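Local coordinates for protein CDA peptide synthetase I (Streptomyces coelicolor, PDB 5DU9) that is the condensation domain of a modular peptide synthetase, modelled here with (2S)-2-amino-N-butyl-propanamide bound, at residues V8-Q16 / D195-R205; R237-S245 / S384-D392. The protein carries 1 engineered substitution. All blocks are in the same frame, centred on the assembly; numbering follows the deposited sequence.

Interaction 1 of 2, residues V8-Q16 / D195-R205; sequences VRHGLTSAQ and DRMVAGEEAYR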
ATOM      1  N   VAL A   8      20.667 -16.252  14.841  1.00 40.88           N
ATOM      2  CA  VAL A   8      19.641 -15.521  15.572  1.00 35.26           C
ATOM      3  C   VAL A   8      18.281 -15.734  14.922  1.00 30.58           C
ATOM      4  O   VAL A   8      18.138 -15.614  13.702  1.00 32.78           O
ATOM      5  CB  VAL A   8      19.950 -14.009  15.634  1.00 39.55           C
ATOM      6  CG1 VAL A   8      18.823 -13.249  16.333  1.00 40.52           C
ATOM      7  CG2 VAL A   8      21.269 -13.769  16.346  1.00 44.69           C
ATOM      8  N   ARG A   9      17.290 -16.057  15.746  1.00 30.38           N
ATOM      9  CA  ARG A   9      15.920 -16.232  15.283  1.00 28.43           C
ATOM     10  C   ARG A   9      15.090 -15.001  15.623  1.00 29.74           C
ATOM     11  O   ARG A   9      14.722 -14.783  16.777  1.00 34.25           O
ATOM     12  CB  ARG A   9      15.307 -17.484  15.904  1.00 29.98           C
ATOM     13  CG  ARG A   9      16.046 -18.748  15.518  1.00 31.13           C
ATOM     14  CD  ARG A   9      15.353 -19.991  16.027  1.00 32.91           C
ATOM     15  NE  ARG A   9      16.033 -21.199  15.570  1.00 34.09           N
ATOM     16  CZ  ARG A   9      15.599 -22.434  15.791  1.00 35.42           C
ATOM     17  NH1 ARG A   9      14.480 -22.641  16.471  1.00 41.08           N
ATOM     18  NH2 ARG A   9      16.290 -23.467  15.330  1.00 40.82           N
ATOM     19  N   HIS A  10      14.803 -14.198  14.603  1.00 25.06           N
ATOM     20  CA  HIS A  10      14.105 -12.935  14.792  1.00 23.78           C
ATOM     21  C   HIS A  10      12.595 -13.126  14.797  1.00 24.69           C
ATOM     22  O   HIS A  10      12.052 -13.876  13.989  1.00 22.03           O
ATOM     23  CB  HIS A  10      14.504 -11.945  13.697  1.00 22.61           C
ATOM     24  CG  HIS A  10      15.955 -11.579  13.713  1.00 23.97           C
ATOM     25  ND1 HIS A  10      16.472 -10.620  14.557  1.00 25.16           N
ATOM     26  CD2 HIS A  10      17.001 -12.038  12.984  1.00 24.74           C
ATOM     27  CE1 HIS A  10      17.772 -10.508  14.353  1.00 31.07           C
ATOM     28  NE2 HIS A  10      18.118 -11.360  13.404  1.00 26.62           N
ATOM     29  N   GLY A  11      11.919 -12.445  15.715  1.00 22.59           N
ATOM     30  CA  GLY A  11      10.472 -12.510  15.785  1.00 21.70           C
ATOM     31  C   GLY A  11       9.840 -11.766  14.628  1.00 20.69           C
ATOM     32  O   GLY A  11      10.391 -10.778  14.141  1.00 19.71           O
ATOM     33  N   LEU A  12       8.690 -12.255  14.174  1.00 19.07           N
ATOM     34  CA  LEU A  12       7.920 -11.580  13.136  1.00 17.53           C
ATOM     35  C   LEU A  12       7.051 -10.491  13.738  1.00 17.32           C
ATOM     36  O   LEU A  12       6.606 -10.603  14.881  1.00 18.30           O
ATOM     37  CB  LEU A  12       7.026 -12.569  12.384  1.00 17.12           C
ATOM     38  CG  LEU A  12       7.631 -13.363  11.232  1.00 17.51           C
ATOM     39  CD1 LEU A  12       8.744 -14.273  11.731  1.00 21.05           C
ATOM     40  CD2 LEU A  12       6.541 -14.170  10.540  1.00 16.68           C
ATOM     41  N   THR A  13       6.805  -9.441  12.963  1.00 16.25           N
ATOM     42  CA  THR A  13       5.800  -8.456  13.335  1.00 16.25           C
ATOM     43  C   THR A  13       4.429  -9.100  13.203  1.00 16.01           C
ATOM     44  O   THR A  13       4.295 -10.157  12.593  1.00 15.83           O
ATOM     45  CB  THR A  13       5.843  -7.218  12.445  1.00 15.20           C
ATOM     46  OG1 THR A  13       5.459  -7.593  11.119  1.00 14.77           O
ATOM     47  CG2 THR A  13       7.243  -6.606  12.425  1.00 15.45           C
ATOM     48  N   SER A  14       3.410  -8.453  13.754  1.00 16.36           N
ATOM     49  CA  SER A  14       2.047  -8.956  13.627  1.00 16.51           C
ATOM     50  C   SER A  14       1.645  -9.073  12.160  1.00 15.41           C
ATOM     51  O   SER A  14       1.055 -10.070  11.743  1.00 15.53           O
ATOM     52  CB  SER A  14       1.066  -8.045  14.363  1.00 19.08           C
ATOM     53  OG  SER A  14       1.227  -8.168  15.765  1.00 18.56           O
ATOM     54  N   ALA A  15       1.960  -8.045  11.384  1.00 14.55           N
ATOM     55  CA  ALA A  15       1.632  -8.035   9.964  1.00 13.65           C
ATOM     56  C   ALA A  15       2.346  -9.169   9.233  1.00 13.33           C
ATOM     57  O   ALA A  15       1.786  -9.795   8.345  1.00 13.98           O
ATOM     58  CB  ALA A  15       1.991  -6.701   9.345  1.00 13.18           C
ATOM     59  N   GLN A  16       3.586  -9.437   9.615  1.00 13.49           N
ATOM     60  CA  GLN A  16       4.331 -10.517   8.985  1.00 13.65           C
ATOM     61  C   GLN A  16       3.736 -11.878   9.350  1.00 14.33           C
ATOM     62  O   GLN A  16       3.645 -12.765   8.497  1.00 16.72           O
ATOM     63  CB  GLN A  16       5.804 -10.446   9.382  1.00 13.81           C
ATOM     64  CG  GLN A  16       6.535  -9.313   8.696  1.00 13.14           C
ATOM     65  CD  GLN A  16       7.986  -9.202   9.119  1.00 13.75           C
ATOM     66  OE1 GLN A  16       8.308  -9.265  10.301  1.00 15.00           O
ATOM     67  NE2 GLN A  16       8.869  -9.030   8.150  1.00 13.53           N
ATOM     68  N   ASP A 195      13.990  -5.710  15.480  1.00 20.90           N
ATOM     69  CA  ASP A 195      13.807  -6.403  16.752  1.00 21.68           C
ATOM     70  C   ASP A 195      13.145  -5.490  17.781  1.00 21.42           C
ATOM     71  O   ASP A 195      12.254  -5.916  18.510  1.00 21.44           O
ATOM     72  CB  ASP A 195      15.142  -6.921  17.297  1.00 23.17           C
ATOM     73  CG  ASP A 195      15.645  -8.153  16.559  1.00 23.73           C
ATOM     74  OD1 ASP A 195      14.823  -8.896  15.984  1.00 24.44           O
ATOM     75  OD2 ASP A 195      16.870  -8.389  16.574  1.00 29.34           O
ATOM     76  N   ARG A 196      13.572  -4.233  17.833  1.00 21.29           N
ATOM     77  CA  ARG A 196      12.993  -3.291  18.784  1.00 21.17           C
ATOM     78  C   ARG A 196      11.548  -2.957  18.420  1.00 19.90           C
ATOM     79  O   ARG A 196      10.713  -2.761  19.304  1.00 19.90           O
ATOM     80  CB  ARG A 196      13.827  -2.010  18.858  1.00 21.48           C
ATOM     81  CG  ARG A 196      15.101  -2.159  19.665  1.00 23.40           C
ATOM     82  CD  ARG A 196      15.731  -0.807  19.954  1.00 25.21           C
ATOM     83  NE  ARG A 196      16.656  -0.399  18.899  1.00 26.99           N
ATOM     84  CZ  ARG A 196      16.751   0.829  18.394  1.00 29.12           C
ATOM     85  NH1 ARG A 196      15.962   1.809  18.819  1.00 25.68           N
ATOM     86  NH2 ARG A 196      17.642   1.075  17.444  1.00 26.26           N
ATOM     87  N   MET A 197      11.260  -2.889  17.123  1.00 18.93           N
ATOM     88  CA  MET A 197       9.904  -2.635  16.644  1.00 17.80           C
ATOM     89  C   MET A 197       8.984  -3.789  17.053  1.00 17.92           C
ATOM     90  O   MET A 197       7.871  -3.576  17.535  1.00 17.59           O
ATOM     91  CB  MET A 197       9.905  -2.438  15.119  1.00 16.98           C
ATOM     92  CG  MET A 197       8.556  -2.053  14.520  1.00 17.00           C
ATOM     93  SD  MET A 197       8.684  -1.446  12.814  1.00 15.09           S
ATOM     94  CE  MET A 197       9.307  -2.894  11.958  1.00 16.53           C
ATOM     95  N   VAL A 198       9.457  -5.014  16.867  1.00 18.53           N
ATOM     96  CA  VAL A 198       8.700  -6.196  17.271  1.00 18.90           C
ATOM     97  C   VAL A 198       8.507  -6.231  18.790  1.00 19.73           C
ATOM     98  O   VAL A 198       7.434  -6.580  19.279  1.00 19.76           O
ATOM     99  CB  VAL A 198       9.406  -7.484  16.794  1.00 19.61           C
ATOM    100  CG1 VAL A 198       8.780  -8.733  17.416  1.00 23.06           C
ATOM    101  CG2 VAL A 198       9.356  -7.564  15.278  1.00 18.88           C
ATOM    102  N   ALA A 199       9.542  -5.865  19.536  1.00 20.55           N
ATOM    103  CA  ALA A 199       9.439  -5.836  20.991  1.00 21.50           C
ATOM    104  C   ALA A 199       8.361  -4.847  21.433  1.00 20.91           C
ATOM    105  O   ALA A 199       7.665  -5.075  22.427  1.00 21.48           O
ATOM    106  CB  ALA A 199      10.782  -5.478  21.617  1.00 22.53           C
ATOM    107  N   GLY A 200       8.225  -3.756  20.688  1.00 19.88           N
ATOM    108  CA  GLY A 200       7.200  -2.767  20.962  1.00 19.30           C
ATOM    109  C   GLY A 200       5.809  -3.354  20.815  1.00 18.85           C
ATOM    110  O   GLY A 200       4.921  -3.080  21.623  1.00 19.08           O
ATOM    111  N   GLU A 201       5.623  -4.174  19.785  1.00 18.36           N
ATOM    112  CA  GLU A 201       4.332  -4.810  19.543  1.00 18.07           C
ATOM    113  C   GLU A 201       4.027  -5.796  20.660  1.00 19.24           C
ATOM    114  O   GLU A 201       2.903  -5.863  21.149  1.00 19.39           O
ATOM    115  CB  GLU A 201       4.314  -5.530  18.190  1.00 17.53           C
ATOM    116  CG  GLU A 201       4.529  -4.624  16.992  1.00 16.47           C
ATOM    117  CD  GLU A 201       4.258  -5.331  15.672  1.00 16.02           C
ATOM    118  OE1 GLU A 201       4.399  -6.573  15.620  1.00 19.56           O
ATOM    119  OE2 GLU A 201       3.898  -4.645  14.690  1.00 16.71           O
ATOM    120  N   GLU A 202       5.042  -6.553  21.059  1.00 20.18           N
ATOM    121  CA  GLU A 202       4.902  -7.508  22.150  1.00 21.49           C
ATOM    122  C   GLU A 202       4.508  -6.795  23.442  1.00 22.08           C
ATOM    123  O   GLU A 202       3.664  -7.281  24.193  1.00 22.81           O
ATOM    124  CB  GLU A 202       6.202  -8.291  22.339  1.00 22.46           C
ATOM    125  CG  GLU A 202       6.420  -9.355  21.273  1.00 33.98           C
ATOM    126  CD  GLU A 202       7.777 -10.022  21.366  1.00 38.47           C
ATOM    127  OE1 GLU A 202       8.620  -9.562  22.163  1.00 48.43           O
ATOM    128  OE2 GLU A 202       7.999 -11.014  20.639  1.00 42.09           O
ATOM    129  N   ALA A 203       5.107  -5.634  23.687  1.00 21.89           N
ATOM    130  CA  ALA A 203       4.778  -4.856  24.873  1.00 22.52           C
ATOM    131  C   ALA A 203       3.330  -4.384  24.808  1.00 21.90           C
ATOM    132  O   ALA A 203       2.632  -4.363  25.824  1.00 22.73           O
ATOM    133  CB  ALA A 203       5.720  -3.672  25.018  1.00 22.48           C
ATOM    134  N   TYR A 204       2.877  -4.011  23.615  1.00 20.57           N
ATOM    135  CA  TYR A 204       1.498  -3.570  23.450  1.00 20.00           C
ATOM    136  C   TYR A 204       0.531  -4.712  23.756  1.00 22.49           C
ATOM    137  O   TYR A 204      -0.461  -4.524  24.457  1.00 21.14           O
ATOM    138  CB  TYR A 204       1.243  -3.047  22.034  1.00 18.56           C
ATOM    139  CG  TYR A 204      -0.230  -3.045  21.695  1.00 18.13           C
ATOM    140  CD1 TYR A 204      -1.082  -2.092  22.229  1.00 18.15           C
ATOM    141  CD2 TYR A 204      -0.770  -4.019  20.865  1.00 17.88           C
ATOM    142  CE1 TYR A 204      -2.440  -2.101  21.937  1.00 18.49           C
ATOM    143  CE2 TYR A 204      -2.118  -4.037  20.569  1.00 17.65           C
ATOM    144  CZ  TYR A 204      -2.948  -3.076  21.104  1.00 19.43           C
ATOM    145  OH  TYR A 204      -4.290  -3.098  20.807  1.00 17.55           O
ATOM    146  N   ARG A 205       0.826  -5.896  23.226  1.00 20.80           N
ATOM    147  CA  ARG A 205      -0.037  -7.053  23.436  1.00 21.56           C
ATOM    148  C   ARG A 205      -0.160  -7.402  24.917  1.00 23.10           C
ATOM    149  O   ARG A 205      -1.191  -7.912  25.353  1.00 26.92           O
ATOM    150  CB  ARG A 205       0.487  -8.261  22.653  1.00 21.65           C
ATOM    151  CG  ARG A 205       0.299  -8.135  21.146  1.00 21.79           C
ATOM    152  CD  ARG A 205       0.457  -9.470  20.434  1.00 26.62           C
ATOM    153  NE  ARG A 205       1.842  -9.930  20.388  1.00 26.53           N
ATOM    154  CZ  ARG A 205       2.749  -9.494  19.516  1.00 26.92           C
ATOM    155  NH1 ARG A 205       2.429  -8.570  18.620  1.00 25.31           N
ATOM    156  NH2 ARG A 205       3.983  -9.977  19.546  1.00 32.19           N
TER
HETATM  157  O   HOH W   1      12.737  -9.068  14.266  1.00 18.46           O
HETATM  158  O   HOH W   2      13.080 -10.760  17.666  1.00 25.82           O
HETATM  159  O   HOH W   3       5.104  -8.810  16.908  1.00 25.92           O
HETATM  160  O   HOH W   4       0.263  -6.625  17.763  1.00 20.21           O
HETATM  161  O   HOH W   5       2.685  -5.414  12.456  1.00 14.73           O
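Thr13 and Val198 bring the two backbones nearest, CA to CA 5.4 Å, as the chain entering helix 14-24 passes helix 194-205, with His10 beside Asp195 farther back. At that end of the contact, His10 ND1 donates to Asp195 OD1 over 2.8 Å, and OD2 adds only a weak second bond. OD1 uses its syn lone pair, and imidazole and carboxylate lie nearly coplanar, 20° apart; Val8 CG1 lies over one face of the ring, toward the rim. Two waters join Asp195 OD1 to Gly11, one at its N and one at its O. Val198 fills the middle: with CG1 anti to its backbone N (chi1 170°), CG2 is left to meet Thr13 CG2 at 3.7 Å. Farther along, the extended chain of Glu201 carries its carboxylate to the first turn of helix 14-24. Ser14 N gives Glu201 OE1 a 2.8 Å bond, again on a syn lone pair, while OE2 reaches Ala15 N through a water. This negative charge at a helix N terminus is probably favourable. Another water links Glu201 OE1, Leu12 O and Arg205 NH2, and a further one joins Arg205 NH1 to Ser14 OG. Thr13 OG1 accepts from Gln16 N (3.0 Å) and is also bonded to Met308 O, while Gln16 OE1 takes Thr13 N at 3.1 Å. Thr13 and Gln16 thus form a capping box, starting the helix whose Ala15 touches the bound (2S)-2-amino-N-butyl-propanamide.

Interaction 2 of 2, residues R237-S245 / S384-D392; sequences RALAPTVRS and SISSGPTTD
Leu239 and Thr390 form a single antiparallel bridge, a hydrogen-bonded pair, between the lead-in to strand 242-248 and the loop that carries the chain from one sheet to the other. Leu239 N donates to Thr390 O over 3.1 Å, and the same oxygen is also bonded to Asn412 ND2. The return bond, Thr390 N to Leu239 O, is 2.9 Å. Thr390 OG1 accepts from Asp392 N in an ST turn just beyond the bridge. Apolar groups flank the pair: Thr391 CG2 sits 3.6 Å from Ala238 N, and Pro389 CB meets Ala238 CB at 4.2 Å. The Pro241 ring lies against the loop, its CD 3.4 Å from Gly388 O. Pro241 CG touches Ser386 OG at 3.6 Å, a position the hydroxyl reaches by lying anti to its own backbone N (chi1 -179°). Gly388 has backbone angles that call for glycine. At the far end, both methyls of Val243 face a carbonyl, CG2 of Val243 lying 3.5 Å from Ile385 O. Ile385 and Ser386 both pair with Gly35 in a classic beta bulge, where the chain leaves the six-stranded sheet. Helix 114-126 packs on Ile385, Ser386 and Val243, while strand 404-411 adjoins strand 242-248 and strand 393-398 meets Ser387, a residue of the ligand pocket that is bonded to Glu410.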
ATOM      1  N   ARG A 237     -12.084 -15.744  -1.518  1.00 36.08           N
ATOM      2  CA  ARG A 237     -10.810 -15.660  -0.816  1.00 30.71           C
ATOM      3  C   ARG A 237      -9.944 -14.549  -1.410  1.00 24.71           C
ATOM      4  O   ARG A 237     -10.212 -14.063  -2.509  1.00 34.27           O
ATOM      5  CB  ARG A 237     -10.076 -17.000  -0.876  1.00 41.63           C
ATOM      6  CG  ARG A 237      -9.797 -17.500  -2.284  1.00 48.80           C
ATOM      7  CD  ARG A 237      -9.141 -18.871  -2.260  1.00 46.22           C
ATOM      8  NE  ARG A 237      -9.991 -19.878  -1.624  1.00 46.58           N
ATOM      9  CZ  ARG A 237     -10.887 -20.625  -2.263  1.00 51.15           C
ATOM     10  NH1 ARG A 237     -11.068 -20.497  -3.572  1.00 66.25           N
ATOM     11  NH2 ARG A 237     -11.608 -21.510  -1.587  1.00 53.43           N
ATOM     12  N   ALA A 238      -8.910 -14.151  -0.675  1.00 25.77           N
ATOM     13  CA  ALA A 238      -8.048 -13.045  -1.089  1.00 28.55           C
ATOM     14  C   ALA A 238      -7.139 -13.463  -2.240  1.00 34.26           C
ATOM     15  O   ALA A 238      -6.389 -14.432  -2.137  1.00 33.72           O
ATOM     16  CB  ALA A 238      -7.224 -12.552   0.086  1.00 30.21           C
ATOM     17  N   LEU A 239      -7.216 -12.714  -3.335  1.00 23.03           N
ATOM     18  CA  LEU A 239      -6.490 -13.035  -4.559  1.00 21.60           C
ATOM     19  C   LEU A 239      -5.748 -11.811  -5.073  1.00 20.49           C
ATOM     20  O   LEU A 239      -6.166 -10.685  -4.831  1.00 19.43           O
ATOM     21  CB  LEU A 239      -7.451 -13.533  -5.640  1.00 23.80           C
ATOM     22  CG  LEU A 239      -8.256 -14.801  -5.344  1.00 25.56           C
ATOM     23  CD1 LEU A 239      -9.286 -15.028  -6.439  1.00 29.45           C
ATOM     24  CD2 LEU A 239      -7.343 -16.008  -5.203  1.00 30.34           C
ATOM     25  N   ALA A 240      -4.664 -12.037  -5.806  1.00 22.83           N
ATOM     26  CA  ALA A 240      -3.963 -10.942  -6.465  1.00 20.88           C
ATOM     27  C   ALA A 240      -4.955 -10.227  -7.372  1.00 20.19           C
ATOM     28  O   ALA A 240      -5.701 -10.878  -8.099  1.00 21.36           O
ATOM     29  CB  ALA A 240      -2.771 -11.450  -7.262  1.00 24.75           C
ATOM     30  N   PRO A 241      -4.988  -8.889  -7.313  1.00 19.48           N
ATOM     31  CA  PRO A 241      -6.019  -8.154  -8.052  1.00 20.20           C
ATOM     32  C   PRO A 241      -5.731  -7.962  -9.531  1.00 24.25           C
ATOM     33  O   PRO A 241      -4.578  -7.964  -9.968  1.00 21.46           O
ATOM     34  CB  PRO A 241      -6.038  -6.795  -7.351  1.00 17.64           C
ATOM     35  CG  PRO A 241      -4.640  -6.619  -6.862  1.00 17.77           C
ATOM     36  CD  PRO A 241      -4.199  -7.996  -6.444  1.00 17.74           C
ATOM     37  N   THR A 242      -6.808  -7.816 -10.291  1.00 20.53           N
ATOM     38  CA  THR A 242      -6.749  -7.173 -11.589  1.00 21.02           C
ATOM     39  C   THR A 242      -6.692  -5.685 -11.311  1.00 22.31           C
ATOM     40  O   THR A 242      -7.502  -5.176 -10.541  1.00 18.95           O
ATOM     41  CB  THR A 242      -7.965  -7.512 -12.458  1.00 22.28           C
ATOM     42  OG1 THR A 242      -8.020  -8.928 -12.669  1.00 24.12           O
ATOM     43  CG2 THR A 242      -7.888  -6.799 -13.799  1.00 22.88           C
ATOM     44  N   VAL A 243      -5.735  -4.993 -11.919  1.00 19.57           N
ATOM     45  CA  VAL A 243      -5.494  -3.591 -11.602  1.00 18.42           C
ATOM     46  C   VAL A 243      -5.790  -2.712 -12.805  1.00 18.94           C
ATOM     47  O   VAL A 243      -5.272  -2.943 -13.901  1.00 23.24           O
ATOM     48  CB  VAL A 243      -4.038  -3.360 -11.137  1.00 19.73           C
ATOM     49  CG1 VAL A 243      -3.817  -1.905 -10.749  1.00 19.74           C
ATOM     50  CG2 VAL A 243      -3.701  -4.275  -9.968  1.00 18.49           C
ATOM     51  N   ARG A 244      -6.646  -1.715 -12.597  1.00 18.35           N
ATOM     52  CA  ARG A 244      -6.913  -0.715 -13.620  1.00 19.84           C
ATOM     53  C   ARG A 244      -6.601   0.656 -13.053  1.00 17.63           C
ATOM     54  O   ARG A 244      -7.054   1.020 -11.963  1.00 17.57           O
ATOM     55  CB  ARG A 244      -8.360  -0.797 -14.109  1.00 23.32           C
ATOM     56  CG  ARG A 244      -8.648  -2.029 -14.963  1.00 21.00           C
ATOM     57  CD  ARG A 244      -7.851  -2.019 -16.269  1.00 23.10           C
ATOM     58  NE  ARG A 244      -8.097  -3.211 -17.080  1.00 31.23           N
ATOM     59  CZ  ARG A 244      -7.398  -4.341 -16.999  1.00 27.88           C
ATOM     60  NH1 ARG A 244      -6.393  -4.460 -16.137  1.00 27.54           N
ATOM     61  NH2 ARG A 244      -7.706  -5.363 -17.789  1.00 31.10           N
ATOM     62  N   SER A 245      -5.809   1.408 -13.806  1.00 18.18           N
ATOM     63  CA  SER A 245      -5.264   2.668 -13.326  1.00 17.04           C
ATOM     64  C   SER A 245      -5.784   3.830 -14.163  1.00 20.14           C
ATOM     65  O   SER A 245      -5.845   3.745 -15.389  1.00 22.70           O
ATOM     66  CB  SER A 245      -3.735   2.620 -13.358  1.00 21.32           C
ATOM     67  OG  SER A 245      -3.179   3.782 -12.773  1.00 28.17           O
ATOM     68  N   SER A 384       1.855   2.906  -8.000  1.00 20.86           N
ATOM     69  CA  SER A 384       1.545   1.584  -7.484  1.00 20.41           C
ATOM     70  C   SER A 384       1.355   0.596  -8.628  1.00 20.84           C
ATOM     71  O   SER A 384       0.830   0.953  -9.684  1.00 21.72           O
ATOM     72  CB  SER A 384       0.290   1.653  -6.609  1.00 20.25           C
ATOM     73  OG  SER A 384      -0.021   0.392  -6.051  1.00 19.00           O
ATOM     74  N   ILE A 385       1.802  -0.640  -8.427  1.00 18.80           N
ATOM     75  CA  ILE A 385       1.576  -1.709  -9.399  1.00 17.22           C
ATOM     76  C   ILE A 385       0.549  -2.682  -8.837  1.00 19.98           C
ATOM     77  O   ILE A 385      -0.404  -3.053  -9.520  1.00 25.18           O
ATOM     78  CB  ILE A 385       2.886  -2.455  -9.752  1.00 21.70           C
ATOM     79  CG1 ILE A 385       3.856  -1.521 -10.484  1.00 23.72           C
ATOM     80  CG2 ILE A 385       2.604  -3.690 -10.604  1.00 25.23           C
ATOM     81  CD1 ILE A 385       3.352  -0.993 -11.825  1.00 24.65           C
ATOM     82  N   SER A 386       0.756  -3.091  -7.591  1.00 20.34           N
ATOM     83  CA  SER A 386      -0.204  -3.921  -6.877  1.00 17.38           C
ATOM     84  C   SER A 386       0.044  -3.784  -5.383  1.00 18.41           C
ATOM     85  O   SER A 386       1.134  -4.077  -4.907  1.00 19.06           O
ATOM     86  CB  SER A 386      -0.098  -5.380  -7.310  1.00 26.04           C
ATOM     87  OG  SER A 386      -1.051  -6.174  -6.629  1.00 29.11           O
ATOM     88  N   SER A 387      -0.964  -3.328  -4.644  1.00 13.84           N
ATOM     89  CA  SER A 387      -0.788  -3.026  -3.225  1.00 14.93           C
ATOM     90  C   SER A 387      -1.010  -4.236  -2.320  1.00 13.35           C
ATOM     91  O   SER A 387      -0.602  -4.223  -1.162  1.00 15.67           O
ATOM     92  CB  SER A 387      -1.728  -1.890  -2.796  1.00 15.59           C
ATOM     93  OG  SER A 387      -3.063  -2.342  -2.613  1.00 14.71           O
ATOM     94  N   GLY A 388      -1.640  -5.283  -2.844  1.00 15.16           N
ATOM     95  CA  GLY A 388      -1.899  -6.477  -2.060  1.00 15.81           C
ATOM     96  C   GLY A 388      -3.120  -7.225  -2.554  1.00 18.19           C
ATOM     97  O   GLY A 388      -3.904  -6.684  -3.333  1.00 17.24           O
ATOM     98  N   PRO A 389      -3.293  -8.475  -2.102  1.00 16.02           N
ATOM     99  CA  PRO A 389      -4.453  -9.263  -2.526  1.00 16.92           C
ATOM    100  C   PRO A 389      -5.740  -8.754  -1.895  1.00 16.50           C
ATOM    101  O   PRO A 389      -5.686  -8.071  -0.873  1.00 18.67           O
ATOM    102  CB  PRO A 389      -4.122 -10.671  -2.035  1.00 19.01           C
ATOM    103  CG  PRO A 389      -3.249 -10.451  -0.861  1.00 17.18           C
ATOM    104  CD  PRO A 389      -2.438  -9.222  -1.161  1.00 16.22           C
ATOM    105  N   THR A 390      -6.876  -9.095  -2.493  1.00 17.24           N
ATOM    106  CA  THR A 390      -8.157  -8.613  -2.004  1.00 18.83           C
ATOM    107  C   THR A 390      -9.271  -9.625  -2.243  1.00 18.34           C
ATOM    108  O   THR A 390      -9.247 -10.392  -3.211  1.00 19.38           O
ATOM    109  CB  THR A 390      -8.529  -7.264  -2.669  1.00 20.33           C
ATOM    110  OG1 THR A 390      -9.764  -6.775  -2.129  1.00 21.61           O
ATOM    111  CG2 THR A 390      -8.652  -7.416  -4.172  1.00 17.43           C
ATOM    112  N   THR A 391     -10.236  -9.629  -1.329  1.00 19.03           N
ATOM    113  CA  THR A 391     -11.447 -10.420  -1.478  1.00 20.73           C
ATOM    114  C   THR A 391     -12.484  -9.678  -2.319  1.00 19.86           C
ATOM    115  O   THR A 391     -13.470 -10.263  -2.767  1.00 23.00           O
ATOM    116  CB  THR A 391     -12.070 -10.757  -0.112  1.00 23.98           C
ATOM    117  OG1 THR A 391     -12.357  -9.546   0.599  1.00 20.46           O
ATOM    118  CG2 THR A 391     -11.123 -11.609   0.715  1.00 28.18           C
ATOM    119  N   ASP A 392     -12.253  -8.388  -2.532  1.00 18.68           N
ATOM    120  CA  ASP A 392     -13.224  -7.550  -3.221  1.00 21.49           C
ATOM    121  C   ASP A 392     -12.513  -6.446  -4.008  1.00 17.83           C
ATOM    122  O   ASP A 392     -12.207  -6.621  -5.187  1.00 22.04           O
ATOM    123  CB  ASP A 392     -14.214  -6.965  -2.203  1.00 24.34           C
ATOM    124  CG  ASP A 392     -15.084  -5.866  -2.782  1.00 34.06           C
ATOM    125  OD1 ASP A 392     -15.560  -6.017  -3.922  1.00 28.30           O
ATOM    126  OD2 ASP A 392     -15.290  -4.844  -2.092  1.00 43.46           O
TER

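From the N terminus, interaction 1 closes first, bringing helix 194-205 back to the approach to helix 14-24 after most of the six-stranded sheet has been built. Interaction 2 opens only later, at 237-245, and closes at 384-392, so the two loops follow in series, neither nested nor crossed. The second joins the edge strand 242-248 of the four-stranded sheet to the chain passing between strands 379-384 and 393-398, and so ties the two sheets together. Their centres are 27 Å apart and they do not touch, yet a segment of each reaches the bound (2S)-2-amino-N-butyl-propanamide, through Ala15 of 8-16 and Ser387 of 384-392.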